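Local coordinates for OxsB protein (Bacillus megaterium, PDB 5UL3) that uses cobalamin, a [4Fe-4S] cluster and S-adenosylmethionine to catalyse the oxidative ring contraction of dAMP to an oxetane aldehyde in oxetanocin A biosynthesis, at residues C597-D602 and N685-M690; H633-H638 and R663-E668; L640-V645 and K652-I657. All blocks are in the same frame, centred on the assembly; numbering follows the deposited sequence.

Interaction 1: residues C597-D602 and N685-M690; sequences CQMWID and NILNVM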
loop_
_atom_site.group_PDB
_atom_site.type_symbol
_atom_site.label_atom_id
_atom_site.label_comp_id
_atom_site.label_asym_id
_atom_site.label_seq_id
_atom_site.Cartn_x
_atom_site.Cartn_y
_atom_site.Cartn_z
ATOM N N CYS A 597 13.187 -5.666 -23.438
ATOM C CA CYS A 597 13.253 -6.090 -22.042
ATOM C C CYS A 597 11.901 -6.595 -21.554
ATOM O O CYS A 597 11.839 -7.567 -20.792
ATOM C CB CYS A 597 13.763 -4.947 -21.175
ATOM S SG CYS A 597 15.530 -4.632 -21.377
ATOM N N GLN A 598 10.802 -5.956 -21.976
ATOM C CA GLN A 598 9.492 -6.529 -21.660
ATOM C C GLN A 598 9.328 -7.913 -22.280
ATOM O O GLN A 598 8.786 -8.825 -21.645
ATOM C CB GLN A 598 8.359 -5.618 -22.124
ATOM C CG GLN A 598 6.998 -6.182 -21.753
ATOM C CD GLN A 598 6.795 -6.193 -20.245
ATOM O OE1 GLN A 598 6.900 -5.154 -19.590
ATOM N NE2 GLN A 598 6.517 -7.363 -19.687
ATOM N N MET A 599 9.781 -8.098 -23.523
ATOM C CA MET A 599 9.672 -9.420 -24.131
ATOM C C MET A 599 10.544 -10.436 -23.398
ATOM O O MET A 599 10.164 -11.601 -23.250
ATOM C CB MET A 599 10.046 -9.348 -25.617
ATOM C CG MET A 599 9.098 -8.470 -26.412
ATOM S SD MET A 599 9.616 -8.298 -28.152
ATOM C CE MET A 599 8.672 -9.600 -28.897
ATOM N N TRP A 600 11.710 -10.007 -22.923
ATOM C CA TRP A 600 12.540 -10.880 -22.101
ATOM C C TRP A 600 11.773 -11.324 -20.863
ATOM O O TRP A 600 11.711 -12.514 -20.553
ATOM C CB TRP A 600 13.817 -10.146 -21.701
ATOM C CG TRP A 600 14.712 -10.903 -20.769
ATOM C CD1 TRP A 600 14.751 -10.809 -19.396
ATOM C CD2 TRP A 600 15.733 -11.839 -21.136
ATOM N NE1 TRP A 600 15.737 -11.640 -18.896
ATOM C CE2 TRP A 600 16.348 -12.283 -19.944
ATOM C CE3 TRP A 600 16.190 -12.342 -22.358
ATOM C CZ2 TRP A 600 17.390 -13.211 -19.945
ATOM C CZ3 TRP A 600 17.231 -13.256 -22.353
ATOM C CH2 TRP A 600 17.817 -13.681 -21.160
ATOM N N ILE A 601 11.177 -10.367 -20.153
ATOM C CA ILE A 601 10.409 -10.694 -18.951
ATOM C C ILE A 601 9.291 -11.677 -19.279
ATOM O O ILE A 601 9.111 -12.691 -18.594
ATOM C CB ILE A 601 9.869 -9.407 -18.308
ATOM C CG1 ILE A 601 11.035 -8.638 -17.691
ATOM C CG2 ILE A 601 8.762 -9.750 -17.287
ATOM C CD1 ILE A 601 10.751 -7.160 -17.401
ATOM N N ASP A 602 8.531 -11.402 -20.343
ATOM C CA ASP A 602 7.433 -12.291 -20.713
ATOM C C ASP A 602 7.934 -13.697 -21.030
ATOM O O ASP A 602 7.271 -14.690 -20.699
ATOM C CB ASP A 602 6.676 -11.718 -21.917
ATOM C CG ASP A 602 5.911 -10.434 -21.587
ATOM O OD1 ASP A 602 5.792 -10.082 -20.395
ATOM O OD2 ASP A 602 5.425 -9.774 -22.533
ATOM N N ASN A 685 17.568 -6.217 -35.229
ATOM C CA ASN A 685 18.903 -6.482 -34.709
ATOM C C ASN A 685 18.860 -6.705 -33.203
ATOM O O ASN A 685 19.532 -7.602 -32.684
ATOM C CB ASN A 685 19.855 -5.334 -35.048
ATOM C CG ASN A 685 21.307 -5.658 -34.702
ATOM O OD1 ASN A 685 21.849 -6.685 -35.120
ATOM N ND2 ASN A 685 21.936 -4.787 -33.927
ATOM N N ILE A 686 18.070 -5.899 -32.491
ATOM C CA ILE A 686 17.971 -6.038 -31.040
ATOM C C ILE A 686 17.460 -7.431 -30.672
ATOM O O ILE A 686 18.026 -8.101 -29.800
ATOM C CB ILE A 686 17.096 -4.904 -30.469
ATOM C CG1 ILE A 686 17.894 -3.603 -30.464
ATOM C CG2 ILE A 686 16.609 -5.211 -29.049
ATOM C CD1 ILE A 686 17.060 -2.359 -30.197
ATOM N N LEU A 687 16.428 -7.911 -31.370
ATOM C CA LEU A 687 15.924 -9.261 -31.118
ATOM C C LEU A 687 16.987 -10.321 -31.379
ATOM O O LEU A 687 17.087 -11.302 -30.630
ATOM C CB LEU A 687 14.687 -9.533 -31.968
ATOM C CG LEU A 687 13.372 -8.875 -31.558
ATOM C CD1 LEU A 687 12.210 -9.627 -32.186
ATOM C CD2 LEU A 687 13.219 -8.814 -30.042
ATOM N N ASN A 688 17.773 -10.165 -32.454
ATOM C CA ASN A 688 18.834 -11.131 -32.738
ATOM C C ASN A 688 19.876 -11.137 -31.634
ATOM O O ASN A 688 20.408 -12.193 -31.273
ATOM C CB ASN A 688 19.523 -10.814 -34.072
ATOM C CG ASN A 688 18.735 -11.281 -35.276
ATOM O OD1 ASN A 688 17.874 -12.159 -35.181
ATOM N ND2 ASN A 688 19.038 -10.697 -36.431
ATOM N N VAL A 689 20.207 -9.957 -31.115
ATOM C CA VAL A 689 21.151 -9.861 -30.007
ATOM C C VAL A 689 20.579 -10.552 -28.775
ATOM O O VAL A 689 21.285 -11.290 -28.075
ATOM C CB VAL A 689 21.485 -8.383 -29.726
ATOM C CG1 VAL A 689 22.386 -8.243 -28.508
ATOM C CG2 VAL A 689 22.136 -7.733 -30.956
ATOM N N MET A 690 19.292 -10.326 -28.497
ATOM C CA MET A 690 18.670 -10.930 -27.320
ATOM C C MET A 690 18.545 -12.441 -27.466
ATOM O O MET A 690 18.736 -13.175 -26.491
ATOM C CB MET A 690 17.305 -10.296 -27.068
ATOM C CG MET A 690 16.643 -10.758 -25.774
ATOM S SD MET A 690 15.307 -9.667 -25.239
ATOM C CE MET A 690 14.082 -9.878 -26.530
#

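Interaction 2: residues H633-H638 and R663-E668; sequences HREISH and RMHSME. With EDO (1,2-ethanediol), chain T; EDO (1,2-ethanediol), chain H.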
loop_
_atom_site.group_PDB
_atom_site.type_symbol
_atom_site.label_atom_id
_atom_site.label_comp_id
_atom_site.label_asym_id
_atom_site.label_seq_id
_atom_site.Cartn_x
_atom_site.Cartn_y
_atom_site.Cartn_z
ATOM N N HIS A 633 19.222 -15.804 -12.497
ATOM C CA HIS A 633 18.296 -15.165 -13.430
ATOM C C HIS A 633 18.387 -13.644 -13.361
ATOM O O HIS A 633 18.428 -12.967 -14.396
ATOM C CB HIS A 633 16.872 -15.615 -13.127
ATOM C CG HIS A 633 15.818 -14.806 -13.812
ATOM N ND1 HIS A 633 14.924 -14.013 -13.126
ATOM C CD2 HIS A 633 15.505 -14.677 -15.123
ATOM C CE1 HIS A 633 14.109 -13.429 -13.987
ATOM N NE2 HIS A 633 14.440 -13.819 -15.205
ATOM N N ARG A 634 18.413 -13.093 -12.146
ATOM C CA ARG A 634 18.520 -11.643 -11.989
ATOM C C ARG A 634 19.820 -11.131 -12.585
ATOM O O ARG A 634 19.847 -10.097 -13.260
ATOM C CB ARG A 634 18.430 -11.275 -10.506
ATOM C CG ARG A 634 18.608 -9.783 -10.232
ATOM C CD ARG A 634 18.747 -9.537 -8.724
ATOM N NE ARG A 634 17.534 -9.865 -7.971
ATOM C CZ ARG A 634 16.547 -9.008 -7.725
ATOM N NH1 ARG A 634 16.598 -7.744 -8.180
ATOM N NH2 ARG A 634 15.507 -9.411 -7.011
ATOM N N GLU A 635 20.909 -11.843 -12.328
ATOM C CA GLU A 635 22.204 -11.495 -12.891
ATOM C C GLU A 635 22.159 -11.517 -14.418
ATOM O O GLU A 635 22.590 -10.566 -15.084
ATOM C CB GLU A 635 23.224 -12.486 -12.327
ATOM C CG GLU A 635 24.673 -12.256 -12.596
ATOM C CD GLU A 635 25.516 -13.268 -11.835
ATOM O OE1 GLU A 635 25.602 -13.147 -10.596
ATOM O OE2 GLU A 635 26.044 -14.212 -12.462
ATOM N N ILE A 636 21.596 -12.584 -14.993
ATOM C CA ILE A 636 21.502 -12.681 -16.450
ATOM C C ILE A 636 20.632 -11.560 -17.004
ATOM O O ILE A 636 20.926 -10.991 -18.062
ATOM C CB ILE A 636 20.961 -14.064 -16.869
ATOM C CG1 ILE A 636 21.912 -15.184 -16.438
ATOM C CG2 ILE A 636 20.729 -14.116 -18.377
ATOM C CD1 ILE A 636 21.276 -16.589 -16.600
ATOM N N SER A 637 19.550 -11.220 -16.295
ATOM C CA SER A 637 18.670 -10.141 -16.742
ATOM C C SER A 637 19.363 -8.785 -16.678
ATOM O O SER A 637 19.150 -7.938 -17.554
ATOM C CB SER A 637 17.391 -10.120 -15.900
ATOM O OG SER A 637 16.646 -11.316 -16.092
ATOM N N HIS A 638 20.171 -8.544 -15.642
ATOM C CA HIS A 638 20.901 -7.281 -15.592
ATOM C C HIS A 638 21.872 -7.170 -16.761
ATOM O O HIS A 638 21.933 -6.142 -17.449
ATOM C CB HIS A 638 21.669 -7.132 -14.281
ATOM C CG HIS A 638 22.599 -5.958 -14.293
ATOM N ND1 HIS A 638 22.171 -4.676 -14.022
ATOM C CD2 HIS A 638 23.912 -5.858 -14.615
ATOM C CE1 HIS A 638 23.188 -3.838 -14.153
ATOM N NE2 HIS A 638 24.255 -4.530 -14.515
ATOM N N ARG A 663 32.804 -15.424 -19.247
ATOM C CA ARG A 663 33.816 -16.418 -18.907
ATOM C C ARG A 663 33.463 -17.134 -17.610
ATOM O O ARG A 663 33.664 -18.347 -17.489
ATOM C CB ARG A 663 35.188 -15.756 -18.809
ATOM C CG ARG A 663 36.309 -16.711 -18.453
ATOM C CD ARG A 663 37.659 -16.018 -18.493
ATOM N NE ARG A 663 37.748 -14.939 -17.513
ATOM C CZ ARG A 663 38.121 -15.107 -16.249
ATOM N NH1 ARG A 663 38.439 -16.316 -15.803
ATOM N NH2 ARG A 663 38.175 -14.066 -15.429
ATOM N N MET A 664 32.924 -16.405 -16.635
ATOM C CA MET A 664 32.468 -17.036 -15.402
ATOM C C MET A 664 31.372 -18.063 -15.655
ATOM O O MET A 664 31.216 -18.996 -14.862
ATOM C CB MET A 664 31.971 -15.969 -14.428
ATOM C CG MET A 664 31.622 -16.491 -13.046
ATOM S SD MET A 664 30.698 -15.282 -12.079
ATOM C CE MET A 664 29.221 -15.104 -13.078
ATOM N N HIS A 665 30.623 -17.923 -16.751
ATOM C CA HIS A 665 29.542 -18.843 -17.085
ATOM C C HIS A 665 29.869 -19.744 -18.269
ATOM O O HIS A 665 28.994 -20.491 -18.721
ATOM C CB HIS A 665 28.254 -18.064 -17.356
ATOM C CG HIS A 665 27.574 -17.586 -16.112
ATOM N ND1 HIS A 665 26.716 -16.509 -16.096
ATOM C CD2 HIS A 665 27.634 -18.038 -14.836
ATOM C CE1 HIS A 665 26.276 -16.317 -14.865
ATOM N NE2 HIS A 665 26.818 -17.230 -14.082
ATOM N N SER A 666 31.099 -19.690 -18.784
ATOM C CA SER A 666 31.526 -20.533 -19.901
ATOM C C SER A 666 30.655 -20.300 -21.134
ATOM O O SER A 666 30.177 -21.238 -21.773
ATOM C CB SER A 666 31.523 -22.010 -19.503
ATOM O OG SER A 666 32.083 -22.183 -18.217
ATOM N N MET A 667 30.450 -19.028 -21.469
ATOM C CA MET A 667 29.670 -18.664 -22.647
ATOM C C MET A 667 30.384 -17.566 -23.429
ATOM O O MET A 667 29.754 -16.660 -23.985
ATOM C CB MET A 667 28.254 -18.232 -22.263
ATOM C CG MET A 667 27.442 -19.296 -21.526
ATOM S SD MET A 667 26.897 -20.685 -22.558
ATOM C CE MET A 667 25.970 -19.830 -23.838
ATOM N N GLU A 668 31.715 -17.655 -23.499
ATOM C CA GLU A 668 32.520 -16.633 -24.161
ATOM C C GLU A 668 32.206 -16.500 -25.648
ATOM O O GLU A 668 32.448 -15.434 -26.226
ATOM C CB GLU A 668 34.007 -16.943 -23.971
ATOM C CG GLU A 668 34.420 -17.207 -22.528
ATOM C CD GLU A 668 34.249 -18.660 -22.108
ATOM O OE1 GLU A 668 33.356 -19.351 -22.646
ATOM O OE2 GLU A 668 35.017 -19.115 -21.234
HETATM C C1 EDO T . 17.105 -13.265 -5.955
HETATM O O1 EDO T . 17.933 -12.165 -6.364
HETATM C C2 EDO T . 15.800 -12.730 -5.404
HETATM O O2 EDO T . 15.073 -12.137 -6.475
HETATM C C1 EDO H . 18.774 -3.644 -13.897
HETATM O O1 EDO H . 19.805 -4.062 -12.994
HETATM C C2 EDO H . 17.693 -2.955 -13.062
HETATM O O2 EDO H . 16.703 -2.435 -13.942
#

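Interaction 3: residues L640-V645 and K652-I657; sequences LLKYLV and KESQII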
loop_
_atom_site.group_PDB
_atom_site.type_symbol
_atom_site.label_atom_id
_atom_site.label_comp_id
_atom_site.label_asym_id
_atom_site.label_seq_id
_atom_site.Cartn_x
_atom_site.Cartn_y
_atom_site.Cartn_z
ATOM N N LEU A 640 21.902 -8.688 -19.559
ATOM C CA LEU A 640 21.228 -8.578 -20.846
ATOM C C LEU A 640 21.234 -7.139 -21.341
ATOM O O LEU A 640 21.613 -6.863 -22.486
ATOM C CB LEU A 640 19.793 -9.078 -20.746
ATOM C CG LEU A 640 18.912 -8.606 -21.902
ATOM C CD1 LEU A 640 19.258 -9.352 -23.233
ATOM C CD2 LEU A 640 17.437 -8.739 -21.558
ATOM N N LEU A 641 20.794 -6.203 -20.492
ATOM C CA LEU A 641 20.755 -4.809 -20.916
ATOM C C LEU A 641 22.156 -4.263 -21.170
ATOM O O LEU A 641 22.365 -3.493 -22.116
ATOM C CB LEU A 641 20.027 -3.952 -19.883
ATOM C CG LEU A 641 19.866 -2.498 -20.311
ATOM C CD1 LEU A 641 19.264 -2.441 -21.707
ATOM C CD2 LEU A 641 18.976 -1.761 -19.304
ATOM N N LYS A 642 23.129 -4.643 -20.339
ATOM C CA LYS A 642 24.496 -4.205 -20.592
ATOM C C LYS A 642 24.986 -4.737 -21.935
ATOM O O LYS A 642 25.657 -4.022 -22.690
ATOM C CB LYS A 642 25.415 -4.649 -19.454
ATOM C CG LYS A 642 26.780 -3.991 -19.474
ATOM C CD LYS A 642 27.604 -4.397 -18.265
ATOM C CE LYS A 642 28.714 -3.389 -17.967
ATOM N NZ LYS A 642 28.264 -2.053 -17.418
ATOM N N TYR A 643 24.591 -5.965 -22.269
ATOM C CA TYR A 643 24.952 -6.568 -23.547
ATOM C C TYR A 643 24.270 -5.860 -24.714
ATOM O O TYR A 643 24.904 -5.613 -25.750
ATOM C CB TYR A 643 24.587 -8.047 -23.507
ATOM C CG TYR A 643 24.965 -8.860 -24.723
ATOM C CD1 TYR A 643 26.293 -9.115 -25.027
ATOM C CD2 TYR A 643 23.988 -9.408 -25.534
ATOM C CE1 TYR A 643 26.639 -9.885 -26.136
ATOM C CE2 TYR A 643 24.324 -10.186 -26.641
ATOM C CZ TYR A 643 25.645 -10.414 -26.937
ATOM O OH TYR A 643 25.962 -11.176 -28.041
ATOM N N LEU A 644 22.981 -5.532 -24.575
ATOM C CA LEU A 644 22.290 -4.798 -25.634
ATOM C C LEU A 644 22.913 -3.422 -25.863
ATOM O O LEU A 644 23.117 -3.010 -27.012
ATOM C CB LEU A 644 20.800 -4.668 -25.305
ATOM C CG LEU A 644 19.972 -5.961 -25.332
ATOM C CD1 LEU A 644 18.571 -5.731 -24.754
ATOM C CD2 LEU A 644 19.871 -6.477 -26.744
ATOM N N VAL A 645 23.226 -2.699 -24.783
ATOM C CA VAL A 645 23.824 -1.371 -24.914
ATOM C C VAL A 645 25.231 -1.482 -25.494
ATOM O O VAL A 645 25.664 -0.634 -26.288
ATOM C CB VAL A 645 23.823 -0.643 -23.554
ATOM C CG1 VAL A 645 24.633 0.674 -23.618
ATOM C CG2 VAL A 645 22.396 -0.351 -23.111
ATOM N N LYS A 652 35.433 -0.069 -23.899
ATOM C CA LYS A 652 36.369 -1.089 -23.427
ATOM C C LYS A 652 36.028 -1.563 -22.022
ATOM O O LYS A 652 36.207 -2.746 -21.704
ATOM C CB LYS A 652 37.801 -0.556 -23.464
ATOM C CG LYS A 652 38.403 -0.467 -24.855
ATOM C CD LYS A 652 39.782 0.174 -24.812
ATOM C CE LYS A 652 40.324 0.425 -26.210
ATOM N NZ LYS A 652 41.601 1.195 -26.168
ATOM N N GLU A 653 35.558 -0.656 -21.163
ATOM C CA GLU A 653 35.219 -1.029 -19.792
ATOM C C GLU A 653 34.083 -2.046 -19.766
ATOM O O GLU A 653 34.153 -3.062 -19.060
ATOM C CB GLU A 653 34.843 0.217 -18.987
ATOM C CG GLU A 653 36.008 1.147 -18.670
ATOM C CD GLU A 653 35.963 2.449 -19.459
ATOM O OE1 GLU A 653 35.072 2.600 -20.325
ATOM O OE2 GLU A 653 36.823 3.323 -19.208
ATOM N N SER A 654 33.025 -1.790 -20.536
ATOM C CA SER A 654 31.918 -2.736 -20.596
ATOM C C SER A 654 32.333 -4.040 -21.261
ATOM O O SER A 654 31.831 -5.106 -20.890
ATOM C CB SER A 654 30.735 -2.116 -21.335
ATOM O OG SER A 654 30.249 -0.981 -20.633
ATOM N N GLN A 655 33.241 -3.971 -22.240
ATOM C CA GLN A 655 33.745 -5.181 -22.886
ATOM C C GLN A 655 34.380 -6.122 -21.869
ATOM O O GLN A 655 34.149 -7.335 -21.904
ATOM C CB GLN A 655 34.748 -4.797 -23.981
ATOM C CG GLN A 655 35.344 -5.963 -24.758
ATOM C CD GLN A 655 36.223 -5.513 -25.924
ATOM O OE1 GLN A 655 36.617 -4.349 -26.014
ATOM N NE2 GLN A 655 36.525 -6.439 -26.823
ATOM N N ILE A 656 35.163 -5.573 -20.941
ATOM C CA ILE A 656 35.817 -6.391 -19.921
ATOM C C ILE A 656 34.782 -7.034 -19.008
ATOM O O ILE A 656 34.810 -8.248 -18.769
ATOM C CB ILE A 656 36.822 -5.542 -19.124
ATOM C CG1 ILE A 656 37.981 -5.109 -20.028
ATOM C CG2 ILE A 656 37.314 -6.309 -17.898
ATOM C CD1 ILE A 656 38.883 -4.054 -19.413
ATOM N N ILE A 657 33.849 -6.228 -18.489
ATOM C CA ILE A 657 32.844 -6.739 -17.559
ATOM C C ILE A 657 32.040 -7.857 -18.210
ATOM O O ILE A 657 31.855 -8.931 -17.628
ATOM C CB ILE A 657 31.932 -5.595 -17.074
ATOM C CG1 ILE A 657 32.760 -4.517 -16.379
ATOM C CG2 ILE A 657 30.863 -6.135 -16.119
ATOM C CD1 ILE A 657 31.974 -3.274 -16.025
HETATM O O HOH W 1 27.250 -0.356 -19.521
#

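Interaction 1: residues C597-D602 and N685-M690
With CG of Trp600 turned opposite its backbone N (chi1 176°) and Met690 likewise extended through its first two torsions, the indole and the thioether meet between two helices of the C-terminal helix bundle, giving a Met-aromatic contact. The axes of 597-602 and 685-690 run in broadly the same direction, 38° apart, and come no closer than 11.4 Å, so long side chains have to bridge the gap. Met690 supplies most of that reach. Its CG lies 3.8 Å from Trp600 CE3, on the benzo side of the indole, approaching obliquely. The SD atom sits 5.3 Å from the centroid of the six-membered Trp600 ring and also touches Trp600 CB. A bend at chi3 (66°) then swings the terminal methyl toward the residue just before the tryptophan, leaving Met690 CE 4.2 Å from Met599 CB. On the pyrrole side of the indole, Trp600 NE1 is hydrogen-bonded to Ser637 OG of helix 620-648. Trp735 touches both Met599 and Met690. No hydrogen bond joins the two segments. Beside the tryptophan, Met599 and Leu687 cross at about a right angle, with Met599 SD 4.1 Å from Leu687 CD2.

Interaction 2: residues H633-H638 and R663-E668
Glu635 reaches across to Met664 and His665 from helix 620-648. Its CB bond points toward the opposing segment, and the extended run through CG (chi1 -172°) and CD carries the carboxylate outward; across this contact the carbons only carry the carboxylate, and OE2 does the touching, while the side chain also packs on Tyr534. Glu635 OE2 lies 3.2 Å from His665 CE1 and 3.5 Å from His665 NE2, approaching the ring obliquely with the carboxylate and imidazole planes only 18° apart. From the opposite direction Met664 arrives, its CE 3.4 Å from the same Glu635 OE2. That methyl also rests over one face of the His665 ring, toward the rim, while Phe661 meets the imidazole edge-to-face. None of these approaches is a hydrogen bond across the contact. The setting is the surface of the C-terminal helix bundle, where helix 652-664 ends in a Schellman motif: Ser666, with positive phi, is the C-prime residue, and Ser666 N bonds to Arg663 O. His665 is thus presented from the turn that finishes the helix. Nearby on helix 620-648, Arg634 holds an ethanediol molecule, probably from the crystallisation liquor, by two bonds, from NE to its O1 and from NH2 to its O2, each 2.8 Å long. The residue before it, His633, offers its O to both Ser637 N and Ser637 OG, one turn on, which reach it from opposite faces of the carbonyl plane.

Interaction 3: residues L640-V645 and K652-I657
Lys642 NZ, close to Ser654 and Ile657 across the contact, is gripped by two partners: Glu494 OE2, in a salt bridge, and a water that accepts from it at 2.9 Å. The same water makes a longer bond of 3.3 Å with Ser654 OG, a loose link from the ammonium to the second helix, whereas Lys642 NZ and Ser654 OG themselves stay 3.9 Å apart without a direct bond. Glu494 OE2 has a second partner, the hydrogen-bonded His638 NE2, one turn earlier on the lysine's helix; the carboxylate therefore gathers two groups from helix 620-648. With the ammonium so engaged, the aliphatic part of the chain does the packing. Lys642 runs straight out from its backbone and bends only at chi4 (71°), which turns the tip aside and leaves CE facing the other helix. There Lys642 CE meets Ile657 CD1 at 3.8 Å and Ile657 CG2 at 3.9 Å, the two side chains crossing at about a right angle. Ser654 CB borders the same methylene at 4.1 Å. At the start of the second helix, Ser654 N is hydrogen-bonded to Asp651 OD1, just ahead of this segment. The two helices follow each other in the chain through a short connection and pack side by side, an arrangement typical of an alpha-alpha hairpin, here one of the building units of the C-terminal helix bundle.

Read from the N terminus, the chain enters helix 588-617, which carries 597-602, then turns into helix 620-648, where 633-638 and 640-645 follow one another. A short turn leads to helix 652-664, and interaction 3 closes the smallest loop. Interaction 2, farther from that turn, joins an earlier part of helix 620-648 to the end of helix 652-664 and the turn after it, closing a wider loop. Helix 683-709 then returns to the first helix in interaction 1, whose loop encloses both; none of the three cross. Helix 620-648 is common ground: Ile636 and Leu640 pack on Trp600, and Tyr643 and Leu644 on Val689. Together the contacts tie four helices of the C-terminal bundle, away from the annotated cofactor sites.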